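Local coordinates for protein lysine-sensitive aspartokinase 3 (Escherichia coli, PDB 2J0X) that catalyses the ATP-dependent phosphorylation of L-aspartate to 4-phospho-L-aspartate, the first step toward lysine, and is allosterically inhibited by lysine, at residues 219-224 and 256-261; 224-229 and 238-243; 250-255 and 301-306; 274-279 and 287-292; 390-395 and 424-429. All coordinates share one frame; numbering follows the deposited sequence.

Contact 1 (219-224 and 256-261); sequences IWTDVP and AKVLHP
From Ile219 to Val223 the chain runs almost exactly against the direction of Lys257 to Leu259, the two courses differing by 174°. The backbones stay apart, with the CA atoms of Thr221 and Val258 6.9 Å from each other, and side chains bridge the space. At one end CG2 of Ile219 meets CD2 of Leu259 at 3.6 Å, the two side chains crossing at about a right angle. CG2 of Ile219 is anti to the backbone N (chi1 -64°, measured to CG1), which turns that methyl toward the leucine. At the other end CG2 of Val223 packs on CG2 of Val258 at 3.8 Å. Between these pairs the methyl of Thr221 faces CG1 of Val258 more loosely, while the Thr221 hydroxyl is taken up by the carbonyl of Gly277 on the neighbouring strand. OD2 of Asp222 comes to 3.6 Å from the carbonyl O of Lys257, two acceptors side by side with no bond between them, and the lysine side chain leads away to NZ, close to Arg232. Thr221, Asp222, Lys257 and Val258 are all ATP-binding residues, so this pairing of a strand end with the loop that follows helix 252-257 belongs to the nucleotide site of the amino acid kinase fold.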
# COMPACT_ATOMS: atom_id res chain seq x y z
N ILE A 219 15.37 -28.93 10.31
CA ILE A 219 14.39 -28.19 11.10
C ILE A 219 13.17 -29.10 11.20
O ILE A 219 12.48 -29.32 10.20
CB ILE A 219 13.96 -26.86 10.42
CG1 ILE A 219 15.15 -25.90 10.31
CG2 ILE A 219 12.84 -26.23 11.23
CD1 ILE A 219 15.72 -25.47 11.63
N TRP A 220 12.91 -29.62 12.39
CA TRP A 220 11.77 -30.50 12.60
C TRP A 220 10.53 -29.71 13.01
O TRP A 220 10.46 -29.14 14.10
CB TRP A 220 12.11 -31.54 13.66
CG TRP A 220 13.18 -32.44 13.17
CD1 TRP A 220 14.51 -32.38 13.47
CD2 TRP A 220 13.03 -33.44 12.17
NE1 TRP A 220 15.20 -33.28 12.71
CE2 TRP A 220 14.32 -33.94 11.89
CE3 TRP A 220 11.94 -33.95 11.46
CZ2 TRP A 220 14.55 -34.94 10.94
CZ3 TRP A 220 12.16 -34.95 10.51
CH2 TRP A 220 13.46 -35.43 10.26
N THR A 221 9.55 -29.70 12.11
CA THR A 221 8.30 -28.98 12.34
C THR A 221 7.12 -29.95 12.44
O THR A 221 7.31 -31.13 12.72
CB THR A 221 8.04 -27.98 11.20
OG1 THR A 221 7.90 -28.68 9.96
CG2 THR A 221 9.20 -27.01 11.08
N ASP A 222 5.92 -29.44 12.21
CA ASP A 222 4.72 -30.27 12.29
C ASP A 222 4.16 -30.65 10.91
O ASP A 222 3.01 -31.06 10.80
CB ASP A 222 3.64 -29.55 13.10
CG ASP A 222 3.20 -28.26 12.46
OD1 ASP A 222 2.25 -27.64 12.99
OD2 ASP A 222 3.80 -27.87 11.44
N VAL A 223 4.99 -30.51 9.88
CA VAL A 223 4.61 -30.86 8.52
C VAL A 223 5.70 -31.67 7.83
O VAL A 223 6.89 -31.34 7.90
CB VAL A 223 4.29 -29.59 7.70
CG1 VAL A 223 3.09 -28.89 8.28
CG2 VAL A 223 5.49 -28.67 7.69
N PRO A 224 5.30 -32.74 7.13
CA PRO A 224 6.18 -33.66 6.40
C PRO A 224 6.97 -33.00 5.28
O PRO A 224 7.71 -33.67 4.55
CB PRO A 224 5.21 -34.70 5.87
CG PRO A 224 4.02 -33.86 5.54
CD PRO A 224 3.90 -32.98 6.76
N ALA A 256 3.37 -19.47 6.86
CA ALA A 256 2.26 -19.63 7.80
C ALA A 256 2.37 -20.94 8.58
O ALA A 256 2.68 -20.94 9.77
CB ALA A 256 0.93 -19.57 7.04
N LYS A 257 2.11 -22.06 7.90
CA LYS A 257 2.16 -23.38 8.52
C LYS A 257 3.56 -23.88 8.86
O LYS A 257 3.71 -24.75 9.72
CB LYS A 257 1.45 -24.40 7.63
CG LYS A 257 -0.05 -24.19 7.48
CD LYS A 257 -0.62 -25.18 6.48
CE LYS A 257 -2.11 -24.97 6.25
NZ LYS A 257 -2.56 -25.62 4.99
N VAL A 258 4.58 -23.35 8.19
CA VAL A 258 5.96 -23.77 8.44
C VAL A 258 6.73 -22.61 9.10
O VAL A 258 6.13 -21.72 9.71
CB VAL A 258 6.65 -24.22 7.12
CG1 VAL A 258 7.93 -24.96 7.41
CG2 VAL A 258 5.72 -25.11 6.31
N LEU A 259 8.06 -22.62 8.99
CA LEU A 259 8.90 -21.58 9.59
C LEU A 259 9.06 -20.34 8.72
O LEU A 259 8.72 -20.35 7.54
CB LEU A 259 10.29 -22.15 9.92
CG LEU A 259 11.10 -22.90 8.86
CD1 LEU A 259 11.23 -22.09 7.59
CD2 LEU A 259 12.47 -23.19 9.42
N HIS A 260 9.58 -19.27 9.31
CA HIS A 260 9.77 -18.01 8.59
C HIS A 260 11.07 -17.97 7.77
O HIS A 260 12.16 -18.13 8.32
CB HIS A 260 9.78 -16.83 9.56
CG HIS A 260 9.78 -15.50 8.87
ND1 HIS A 260 8.65 -14.73 8.75
CD2 HIS A 260 10.75 -14.86 8.18
CE1 HIS A 260 8.92 -13.66 8.01
NE2 HIS A 260 10.19 -13.72 7.65
N PRO A 261 10.96 -17.68 6.46
CA PRO A 261 12.08 -17.60 5.51
C PRO A 261 13.30 -16.81 5.95
O PRO A 261 14.43 -17.19 5.65
CB PRO A 261 11.43 -17.00 4.26
CG PRO A 261 10.35 -16.16 4.83
CD PRO A 261 9.76 -17.08 5.86

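Contact 2 (224-229 and 238-243)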
# COMPACT_ATOMS: atom_id res chain seq x y z
N PRO A 224 5.30 -32.74 7.13
CA PRO A 224 6.18 -33.66 6.40
C PRO A 224 6.97 -33.00 5.28
O PRO A 224 7.71 -33.67 4.55
CB PRO A 224 5.21 -34.70 5.87
CG PRO A 224 4.02 -33.86 5.54
CD PRO A 224 3.90 -32.98 6.76
N GLY A 225 6.81 -31.69 5.14
CA GLY A 225 7.50 -30.96 4.09
C GLY A 225 6.46 -30.30 3.20
O GLY A 225 5.27 -30.27 3.54
N ILE A 226 6.89 -29.76 2.07
CA ILE A 226 5.94 -29.12 1.17
C ILE A 226 5.57 -30.01 0.00
O ILE A 226 6.41 -30.75 -0.53
CB ILE A 226 6.47 -27.78 0.59
CG1 ILE A 226 7.74 -28.02 -0.22
CG2 ILE A 226 6.72 -26.80 1.70
CD1 ILE A 226 8.28 -26.77 -0.87
N TYR A 227 4.30 -29.94 -0.38
CA TYR A 227 3.78 -30.71 -1.49
C TYR A 227 3.33 -29.76 -2.59
O TYR A 227 3.12 -28.58 -2.34
CB TYR A 227 2.59 -31.58 -1.05
CG TYR A 227 2.95 -32.65 -0.06
CD1 TYR A 227 2.63 -32.51 1.30
CD2 TYR A 227 3.64 -33.80 -0.46
CE1 TYR A 227 2.98 -33.49 2.22
CE2 TYR A 227 3.99 -34.79 0.46
CZ TYR A 227 3.66 -34.63 1.80
OH TYR A 227 4.00 -35.60 2.72
N THR A 228 3.18 -30.28 -3.80
CA THR A 228 2.75 -29.49 -4.94
C THR A 228 1.45 -28.76 -4.64
O THR A 228 1.18 -27.71 -5.21
CB THR A 228 2.57 -30.37 -6.18
OG1 THR A 228 1.64 -31.42 -5.89
CG2 THR A 228 3.89 -30.98 -6.60
N THR A 229 0.64 -29.33 -3.75
CA THR A 229 -0.61 -28.70 -3.34
C THR A 229 -1.08 -29.38 -2.08
O THR A 229 -0.48 -30.37 -1.64
CB THR A 229 -1.71 -28.83 -4.41
OG1 THR A 229 -1.21 -28.37 -5.67
CG2 THR A 229 -2.89 -27.98 -4.05
N LYS A 238 2.01 -34.44 -5.13
CA LYS A 238 3.32 -35.08 -4.98
C LYS A 238 4.19 -34.29 -4.00
O LYS A 238 3.98 -33.11 -3.78
CB LYS A 238 4.02 -35.15 -6.34
CG LYS A 238 3.18 -35.72 -7.46
CD LYS A 238 3.94 -35.75 -8.77
CE LYS A 238 3.08 -36.28 -9.91
NZ LYS A 238 3.80 -36.35 -11.21
N ARG A 239 5.19 -34.95 -3.40
CA ARG A 239 6.08 -34.25 -2.49
C ARG A 239 7.20 -33.56 -3.25
O ARG A 239 7.79 -34.13 -4.16
CB ARG A 239 6.75 -35.19 -1.48
CG ARG A 239 7.94 -34.51 -0.78
CD ARG A 239 8.78 -35.42 0.10
NE ARG A 239 8.03 -35.96 1.22
CZ ARG A 239 7.31 -35.23 2.06
NH1 ARG A 239 7.24 -33.91 1.92
NH2 ARG A 239 6.64 -35.82 3.05
N ILE A 240 7.49 -32.33 -2.84
CA ILE A 240 8.56 -31.54 -3.45
C ILE A 240 9.85 -31.87 -2.69
O ILE A 240 9.97 -31.58 -1.50
CB ILE A 240 8.27 -30.02 -3.34
CG1 ILE A 240 6.89 -29.73 -3.93
CG2 ILE A 240 9.35 -29.22 -4.06
CD1 ILE A 240 6.44 -28.31 -3.73
N ASP A 241 10.80 -32.47 -3.39
CA ASP A 241 12.06 -32.85 -2.77
C ASP A 241 12.98 -31.68 -2.49
O ASP A 241 13.47 -31.51 -1.37
CB ASP A 241 12.77 -33.88 -3.64
CG ASP A 241 11.99 -35.15 -3.79
OD1 ASP A 241 11.71 -35.79 -2.75
OD2 ASP A 241 11.63 -35.52 -4.93
N GLU A 242 13.21 -30.87 -3.50
CA GLU A 242 14.10 -29.74 -3.37
C GLU A 242 13.42 -28.47 -3.87
O GLU A 242 12.88 -28.45 -4.97
CB GLU A 242 15.36 -30.04 -4.18
CG GLU A 242 16.57 -29.20 -3.87
CD GLU A 242 17.72 -29.54 -4.79
OE1 GLU A 242 17.52 -29.49 -6.02
OE2 GLU A 242 18.82 -29.85 -4.28
N ILE A 243 13.41 -27.43 -3.04
CA ILE A 243 12.82 -26.17 -3.45
C ILE A 243 13.85 -25.07 -3.24
O ILE A 243 14.65 -25.13 -2.31
CB ILE A 243 11.53 -25.80 -2.64
CG1 ILE A 243 10.88 -24.57 -3.25
CG2 ILE A 243 11.87 -25.45 -1.20
CD1 ILE A 243 9.45 -24.41 -2.87
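The guanidinium of Arg239 is sandwiched: the carbonyl O of Pro224 lies over one face, and the ring of Tyr227 covers the opposite one, with CE2 3.5 Å above the plane and shifted toward the rim. Ring and guanidinium planes are 33° apart, so the two overlap at a slant. CB of Pro224 sits at the guanidinium edge, and the edge of the Tyr227 ring meets the carbonyl O of Lys238. The motif is a single beta bridge between Tyr227 and Arg239, within the excursion that leads from strand 216-221 to strand 242-244 and carries the ATP-binding Tyr227. Arg239 reaches the ring by leaving its backbone with CG anti to N (chi1 165°) and bending at chi3, and its NH2 is bonded to the carbonyl of Ala284. An alanine in place of Tyr227 would probably strip the guanidinium of its cover on that face and leave a gap beside Arg239, although the bond to Ala284 could remain. The bridge is fastened by Ile240 N to Ile226 O at 3.0 Å and by Thr228 N to Lys238 O at 2.9 Å. Alongside the bridge, CD1 of Ile226 touches CD1 of Ile240 at 3.7 Å and also reaches CD1 of Ile243, whose side chain it crosses at about a right angle. The hydroxyl of Thr228 serves two sides: besides its bond with NE2 of His444 on helix 433-447, OG1 accepts from Lys238 N at 3.1 Å, with an N-H...O angle of 137°.

Contact 3 (250-255 and 301-306); sequences EMATFG and ALALRR
Arg305 folds back toward Ala252 because its side chain is kinked twice, at chi2 (-88°) and again at chi3 (-68°), after CG leaves anti to the carbonyl carbon. The result is that CG lies 4.0 Å from CB of Ala252 and NH1 3.8 Å from the same methyl, which therefore sits in the bend, at the edge of the guanidinium and near its plane. Thr253 places CG2 anti to its carbonyl carbon, and this methyl rests 3.5 Å from the backbone O of Leu304.

Toward the N-terminal end of the strand segment the meeting is purely apolar. CB of Ala252 faces CB of Ala303 at 4.0 Å, and their CA atoms are only 6.2 Å apart, a close seating that small side chains on both partners allow. CE of Met251 extends over Ala301, 4.3 Å from its CB, and brushes Ala303 as well. Met251 is the N-cap residue of the helix.

The Arg305 guanidinium makes long, weak ion pairs with Asp354 and with Glu346 of the second subunit, and its side chain lies about 4 Å from that of Asp340 of the lysine site. The start of helix 252-257 is thus laid on one face of strand 299-314 in the ACT sheet, which hydrogen-bonds to strand 379-393 through Ala301, Ala303 and Arg305, while Leu302 and Leu304 on the other face meet helix 433-447.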
# COMPACT_ATOMS: atom_id res chain seq x y z
N GLU A 250 8.31 -17.28 -1.15
CA GLU A 250 7.06 -16.89 -1.77
C GLU A 250 5.98 -17.94 -1.54
O GLU A 250 4.86 -17.80 -2.04
CB GLU A 250 7.27 -16.68 -3.27
CG GLU A 250 7.98 -15.40 -3.64
CD GLU A 250 7.19 -14.17 -3.22
OE1 GLU A 250 5.94 -14.25 -3.16
OE2 GLU A 250 7.82 -13.12 -2.97
N MET A 251 6.31 -18.99 -0.80
CA MET A 251 5.33 -20.03 -0.51
C MET A 251 4.49 -19.66 0.70
O MET A 251 4.94 -19.75 1.85
CB MET A 251 6.01 -21.37 -0.28
CG MET A 251 6.36 -22.09 -1.57
SD MET A 251 5.88 -23.83 -1.49
CE MET A 251 4.08 -23.65 -1.38
N ALA A 252 3.26 -19.24 0.39
CA ALA A 252 2.25 -18.82 1.36
C ALA A 252 2.09 -19.76 2.55
O ALA A 252 2.38 -19.38 3.71
CB ALA A 252 0.89 -18.65 0.64
N THR A 253 1.64 -20.97 2.27
CA THR A 253 1.43 -21.97 3.30
C THR A 253 2.73 -22.46 3.94
O THR A 253 2.71 -23.30 4.84
CB THR A 253 0.65 -23.17 2.75
OG1 THR A 253 1.28 -23.65 1.56
CG2 THR A 253 -0.78 -22.74 2.42
N PHE A 254 3.86 -21.94 3.46
CA PHE A 254 5.16 -22.31 4.02
C PHE A 254 5.41 -21.43 5.24
O PHE A 254 5.55 -21.93 6.35
CB PHE A 254 6.28 -22.10 2.98
CG PHE A 254 7.67 -22.44 3.48
CD1 PHE A 254 8.45 -21.47 4.12
CD2 PHE A 254 8.21 -23.70 3.28
CE1 PHE A 254 9.75 -21.76 4.54
CE2 PHE A 254 9.49 -24.00 3.69
CZ PHE A 254 10.27 -23.02 4.33
N GLY A 255 5.44 -20.12 5.04
CA GLY A 255 5.66 -19.22 6.17
C GLY A 255 4.63 -19.40 7.27
O GLY A 255 4.96 -19.48 8.46
N ALA A 301 4.73 -25.15 -7.50
CA ALA A 301 3.65 -25.47 -6.56
C ALA A 301 2.51 -24.45 -6.51
O ALA A 301 2.68 -23.29 -6.84
CB ALA A 301 4.24 -25.63 -5.16
N LEU A 302 1.33 -24.92 -6.10
CA LEU A 302 0.15 -24.07 -5.96
C LEU A 302 -0.20 -23.99 -4.48
O LEU A 302 -0.32 -25.01 -3.81
CB LEU A 302 -1.06 -24.69 -6.66
CG LEU A 302 -1.13 -24.85 -8.17
CD1 LEU A 302 -2.44 -25.56 -8.51
CD2 LEU A 302 -1.07 -23.49 -8.86
N ALA A 303 -0.40 -22.77 -3.98
CA ALA A 303 -0.74 -22.56 -2.58
C ALA A 303 -2.21 -22.14 -2.43
O ALA A 303 -2.75 -21.43 -3.28
CB ALA A 303 0.17 -21.51 -1.99
N LEU A 304 -2.84 -22.56 -1.34
CA LEU A 304 -4.23 -22.22 -1.08
C LEU A 304 -4.42 -21.70 0.35
O LEU A 304 -4.13 -22.40 1.31
CB LEU A 304 -5.12 -23.44 -1.33
CG LEU A 304 -6.64 -23.25 -1.24
CD1 LEU A 304 -7.09 -22.34 -2.37
CD2 LEU A 304 -7.35 -24.58 -1.34
N ARG A 305 -4.90 -20.46 0.47
CA ARG A 305 -5.18 -19.82 1.75
C ARG A 305 -6.65 -19.45 1.62
O ARG A 305 -7.00 -18.52 0.90
CB ARG A 305 -4.36 -18.54 1.95
CG ARG A 305 -2.85 -18.75 2.07
CD ARG A 305 -2.40 -19.01 3.51
NE ARG A 305 -2.55 -17.84 4.37
CZ ARG A 305 -1.90 -16.68 4.20
NH1 ARG A 305 -1.06 -16.53 3.19
NH2 ARG A 305 -2.11 -15.67 5.04
N ARG A 306 -7.51 -20.19 2.31
CA ARG A 306 -8.94 -19.91 2.23
C ARG A 306 -9.41 -18.86 3.22
O ARG A 306 -8.64 -18.43 4.08
CB ARG A 306 -9.71 -21.22 2.40
CG ARG A 306 -9.79 -22.04 1.11
CD ARG A 306 -10.09 -23.52 1.35
NE ARG A 306 -8.88 -24.28 1.67
CZ ARG A 306 -8.83 -25.61 1.77
NH1 ARG A 306 -9.92 -26.33 1.58
NH2 ARG A 306 -7.68 -26.21 2.06

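Contact 4 (274-279 and 287-292)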
# COMPACT_ATOMS: atom_id res chain seq x y z
N VAL A 274 18.79 -26.83 3.92
CA VAL A 274 17.92 -26.86 5.08
C VAL A 274 16.82 -27.87 4.84
O VAL A 274 15.94 -27.65 4.00
CB VAL A 274 17.25 -25.50 5.33
CG1 VAL A 274 16.40 -25.58 6.60
CG2 VAL A 274 18.30 -24.42 5.43
N PHE A 275 16.87 -28.98 5.55
CA PHE A 275 15.84 -29.98 5.40
C PHE A 275 14.69 -29.65 6.34
O PHE A 275 14.89 -29.46 7.54
CB PHE A 275 16.37 -31.36 5.75
CG PHE A 275 15.30 -32.39 5.91
CD1 PHE A 275 14.76 -33.02 4.80
CD2 PHE A 275 14.78 -32.68 7.17
CE1 PHE A 275 13.73 -33.95 4.95
CE2 PHE A 275 13.75 -33.60 7.33
CZ PHE A 275 13.22 -34.23 6.21
N VAL A 276 13.48 -29.57 5.80
CA VAL A 276 12.33 -29.30 6.65
C VAL A 276 11.46 -30.54 6.69
O VAL A 276 10.89 -30.94 5.67
CB VAL A 276 11.48 -28.11 6.13
CG1 VAL A 276 10.48 -27.70 7.21
CG2 VAL A 276 12.37 -26.93 5.78
N GLY A 277 11.38 -31.17 7.85
CA GLY A 277 10.58 -32.37 7.99
C GLY A 277 9.62 -32.27 9.15
O GLY A 277 9.47 -31.21 9.74
N SER A 278 8.95 -33.38 9.48
CA SER A 278 8.00 -33.40 10.58
C SER A 278 8.48 -34.30 11.70
O SER A 278 8.86 -35.45 11.47
CB SER A 278 6.63 -33.88 10.11
OG SER A 278 5.73 -33.98 11.20
N SER A 279 8.47 -33.77 12.92
CA SER A 279 8.90 -34.51 14.09
C SER A 279 7.86 -35.57 14.43
O SER A 279 8.18 -36.62 14.99
CB SER A 279 9.08 -33.56 15.28
OG SER A 279 7.85 -32.97 15.65
N THR A 287 11.50 -31.82 2.87
CA THR A 287 11.89 -30.98 1.74
C THR A 287 13.19 -30.21 2.03
O THR A 287 13.40 -29.72 3.13
CB THR A 287 10.78 -29.96 1.42
OG1 THR A 287 9.61 -30.65 0.97
CG2 THR A 287 11.23 -29.00 0.33
N LEU A 288 14.06 -30.11 1.02
CA LEU A 288 15.31 -29.38 1.17
C LEU A 288 15.24 -27.98 0.59
O LEU A 288 14.98 -27.79 -0.60
CB LEU A 288 16.46 -30.14 0.51
CG LEU A 288 17.06 -31.31 1.28
CD1 LEU A 288 18.13 -31.97 0.44
CD2 LEU A 288 17.64 -30.81 2.59
N VAL A 289 15.47 -26.98 1.43
CA VAL A 289 15.44 -25.60 0.95
C VAL A 289 16.88 -25.23 0.59
O VAL A 289 17.74 -25.07 1.46
CB VAL A 289 14.87 -24.64 2.01
CG1 VAL A 289 14.69 -23.26 1.42
CG2 VAL A 289 13.55 -25.18 2.52
N CYS A 290 17.15 -25.11 -0.70
CA CYS A 290 18.48 -24.81 -1.16
C CYS A 290 18.57 -23.43 -1.77
O CYS A 290 17.56 -22.85 -2.16
CB CYS A 290 18.92 -25.84 -2.21
SG CYS A 290 18.82 -27.57 -1.64
N ASN A 291 19.79 -22.91 -1.86
CA ASN A 291 20.02 -21.59 -2.43
C ASN A 291 19.55 -21.61 -3.88
O ASN A 291 18.82 -20.72 -4.32
CB ASN A 291 21.52 -21.24 -2.35
CG ASN A 291 21.78 -19.74 -2.48
OD1 ASN A 291 22.91 -19.28 -2.35
ND2 ASN A 291 20.72 -18.98 -2.74
N LYS A 292 19.96 -22.64 -4.62
CA LYS A 292 19.58 -22.80 -6.02
C LYS A 292 19.30 -24.27 -6.33
O LYS A 292 19.86 -25.16 -5.69
CB LYS A 292 20.71 -22.30 -6.94
CG LYS A 292 20.72 -20.79 -7.17
CD LYS A 292 21.23 -20.01 -5.96
CE LYS A 292 21.03 -18.51 -6.15
NZ LYS A 292 21.65 -17.98 -7.40
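A beta hairpin joins strands 274-278 and 287-290, with Val274 opposite Val289, Phe275 opposite Leu288 and Val276 opposite Thr287. The two strands run at 151° to each other. Val274 and Val289 form a hydrogen-bonded antiparallel pair, with Val289 N to Val274 O at 2.7 Å and Val274 N to Val289 O at 3.2 Å. The next such pair repeats this, Val276 N giving to Thr287 O at 2.7 Å and Thr287 N to Val276 O at 3.0 Å. Between them Phe275 and Leu288 are non-hydrogen-bonded, their CA atoms 4.3 Å apart.

On that face CD2 of Leu288 comes in at the edge of the Phe275 ring, near its plane, and touches CB of the phenylalanine at 3.4 Å. With CG of Phe275 anti to its backbone N (chi1 167°), the ring leans along the strand over Gly277, where a side chain would run into it, and CE1 comes near the backbone N of Thr287; the ring also meets Trp220. The other face is made by the valines: CG2 of Val276 lies 3.9 Å from CG2 of Val289, approaching obliquely, and Val274 stands beside Val289. Thr287 shares this face, its OG1 bonded to Ile240 O and Ile226 N.

Strand 274-278 pairs in parallel with strand 216-221, and strand 287-290 with strand 242-244, so the hairpin is the antiparallel join between two parallel pairs in the mixed central sheet of the amino acid kinase fold.

Contact 5 (390-395 and 424-429)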
# COMPACT_ATOMS: atom_id res chain seq x y z
N ALA A 390 -2.26 -19.32 -5.17
CA ALA A 390 -0.98 -18.81 -5.62
C ALA A 390 -0.09 -19.81 -6.33
O ALA A 390 0.10 -20.93 -5.86
CB ALA A 390 -0.24 -18.22 -4.45
N LEU A 391 0.46 -19.41 -7.47
CA LEU A 391 1.36 -20.26 -8.24
C LEU A 391 2.80 -19.87 -7.93
O LEU A 391 3.25 -18.79 -8.30
CB LEU A 391 1.16 -20.07 -9.75
CG LEU A 391 0.02 -20.75 -10.50
CD1 LEU A 391 -1.32 -20.28 -9.95
CD2 LEU A 391 0.15 -20.40 -11.98
N ILE A 392 3.52 -20.76 -7.26
CA ILE A 392 4.92 -20.48 -6.96
C ILE A 392 5.76 -21.15 -8.05
O ILE A 392 5.50 -22.29 -8.42
CB ILE A 392 5.31 -21.02 -5.55
CG1 ILE A 392 4.59 -20.23 -4.45
CG2 ILE A 392 6.80 -20.88 -5.33
CD1 ILE A 392 3.08 -20.45 -4.41
N GLY A 393 6.74 -20.42 -8.58
CA GLY A 393 7.56 -21.00 -9.62
C GLY A 393 8.77 -20.18 -10.00
O GLY A 393 9.35 -19.49 -9.16
N ASN A 394 9.15 -20.24 -11.27
CA ASN A 394 10.31 -19.50 -11.75
C ASN A 394 10.08 -18.85 -13.11
O ASN A 394 9.33 -19.35 -13.94
CB ASN A 394 11.52 -20.41 -11.85
CG ASN A 394 12.03 -20.81 -10.50
OD1 ASN A 394 12.81 -20.08 -9.88
ND2 ASN A 394 11.60 -21.96 -10.02
N ASP A 395 10.77 -17.73 -13.30
CA ASP A 395 10.69 -16.94 -14.53
C ASP A 395 9.29 -16.48 -14.89
O ASP A 395 9.01 -16.20 -16.05
CB ASP A 395 11.32 -17.69 -15.69
CG ASP A 395 12.83 -17.59 -15.68
OD1 ASP A 395 13.33 -16.45 -15.76
OD2 ASP A 395 13.50 -18.64 -15.58
N SER A 424 9.05 -12.79 -9.61
CA SER A 424 9.21 -13.67 -10.76
C SER A 424 8.97 -15.09 -10.31
O SER A 424 8.95 -16.01 -11.13
CB SER A 424 10.62 -13.54 -11.33
OG SER A 424 11.59 -13.92 -10.38
N HIS A 425 8.77 -15.26 -9.01
CA HIS A 425 8.55 -16.58 -8.42
C HIS A 425 7.11 -16.80 -7.95
O HIS A 425 6.74 -17.92 -7.60
CB HIS A 425 9.47 -16.75 -7.21
CG HIS A 425 10.94 -16.70 -7.53
ND1 HIS A 425 11.57 -17.67 -8.27
CD2 HIS A 425 11.89 -15.81 -7.18
CE1 HIS A 425 12.86 -17.38 -8.36
NE2 HIS A 425 13.08 -16.25 -7.70
N ASN A 426 6.31 -15.73 -7.97
CA ASN A 426 4.94 -15.82 -7.49
C ASN A 426 3.92 -15.16 -8.41
O ASN A 426 4.19 -14.15 -9.05
CB ASN A 426 4.87 -15.17 -6.10
CG ASN A 426 3.53 -15.38 -5.41
OD1 ASN A 426 2.47 -15.04 -5.93
ND2 ASN A 426 3.59 -15.92 -4.20
N LEU A 427 2.73 -15.75 -8.47
CA LEU A 427 1.62 -15.21 -9.25
C LEU A 427 0.39 -15.69 -8.49
O LEU A 427 0.09 -16.88 -8.47
CB LEU A 427 1.61 -15.77 -10.67
CG LEU A 427 0.45 -15.31 -11.57
CD1 LEU A 427 0.68 -15.79 -12.98
CD2 LEU A 427 -0.88 -15.84 -11.05
N CYS A 428 -0.30 -14.77 -7.84
CA CYS A 428 -1.48 -15.17 -7.09
C CYS A 428 -2.70 -14.36 -7.47
O CYS A 428 -2.60 -13.29 -8.07
CB CYS A 428 -1.22 -15.06 -5.59
SG CYS A 428 -0.85 -13.40 -5.04
N PHE A 429 -3.85 -14.90 -7.12
CA PHE A 429 -5.11 -14.26 -7.43
C PHE A 429 -6.14 -14.73 -6.42
O PHE A 429 -5.87 -15.62 -5.61
CB PHE A 429 -5.52 -14.62 -8.86
CG PHE A 429 -5.65 -16.10 -9.10
CD1 PHE A 429 -6.81 -16.79 -8.74
CD2 PHE A 429 -4.61 -16.81 -9.71
CE1 PHE A 429 -6.93 -18.17 -8.97
CE2 PHE A 429 -4.72 -18.19 -9.94
CZ PHE A 429 -5.88 -18.87 -9.57
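His425 turns the CB-CG-ND1-CE1 side of its side chain to Gly393 and Asn394. Its CB lies 3.4 Å from the carbonyl O of Gly393. CG, anti to its own carbonyl carbon (chi1 -62°), stays beside that oxygen, which brings ND1 round to donate to it at 3.0 Å. The N-H...O angle is 148°; the oxygen lies in the ring plane, and the ring nitrogen in the carbonyl plane. At the far edge of the ring CE1 faces OD1 of Asn394 at 3.1 Å, the amide standing almost perpendicular to the ring (89°). The backbone of the same histidine is gripped as well, its carbonyl O taking Gly393 N at 2.7 Å. A leucine here would probably leave the Gly393 carbonyl without its ring donor and the end of the strand less firmly held.

Beyond this the strands run antiparallel. Leu391 N bonds to Leu427 O at 2.7 Å, with a weak return bond from Leu427 N. Ala390, Ile392, Asn426 and Cys428 share one face, where CB of Ala390 meets CB of Cys428 at 3.5 Å. On the other, CD1 of Leu391 packs obliquely on CE2 of Phe429 at 4.0 Å, and both residues reach Leu443 of helix 433-447. Neighbouring antiparallel strands with a helix packed on one face are what the ACT fold is built from; these two lie in the ACT part, within the region required for homodimerization.

In the fold
Following the chain from the N terminus, strand 216-221 leads into contact 1, which closes the loop from residue 219 to residue 261 at the nucleotide site. Contact 2 is nested inside that loop and shares Pro224 with it. Before contact 1 closes, residues 250-255 open contact 3, so these two cross along the chain; contact 3 closes only when strand 299-314 arrives. Contact 4, the hairpin of 274-279 and 287-292, is nested inside the loop of contact 3 and adjoins contacts 1 and 2 in the kinase sheet. Contact 5 comes last, in series, in the ACT sheet. Contact 3 lays helix 252-257, of the amino acid kinase part, against that sheet, so it spans the two parts of the chain.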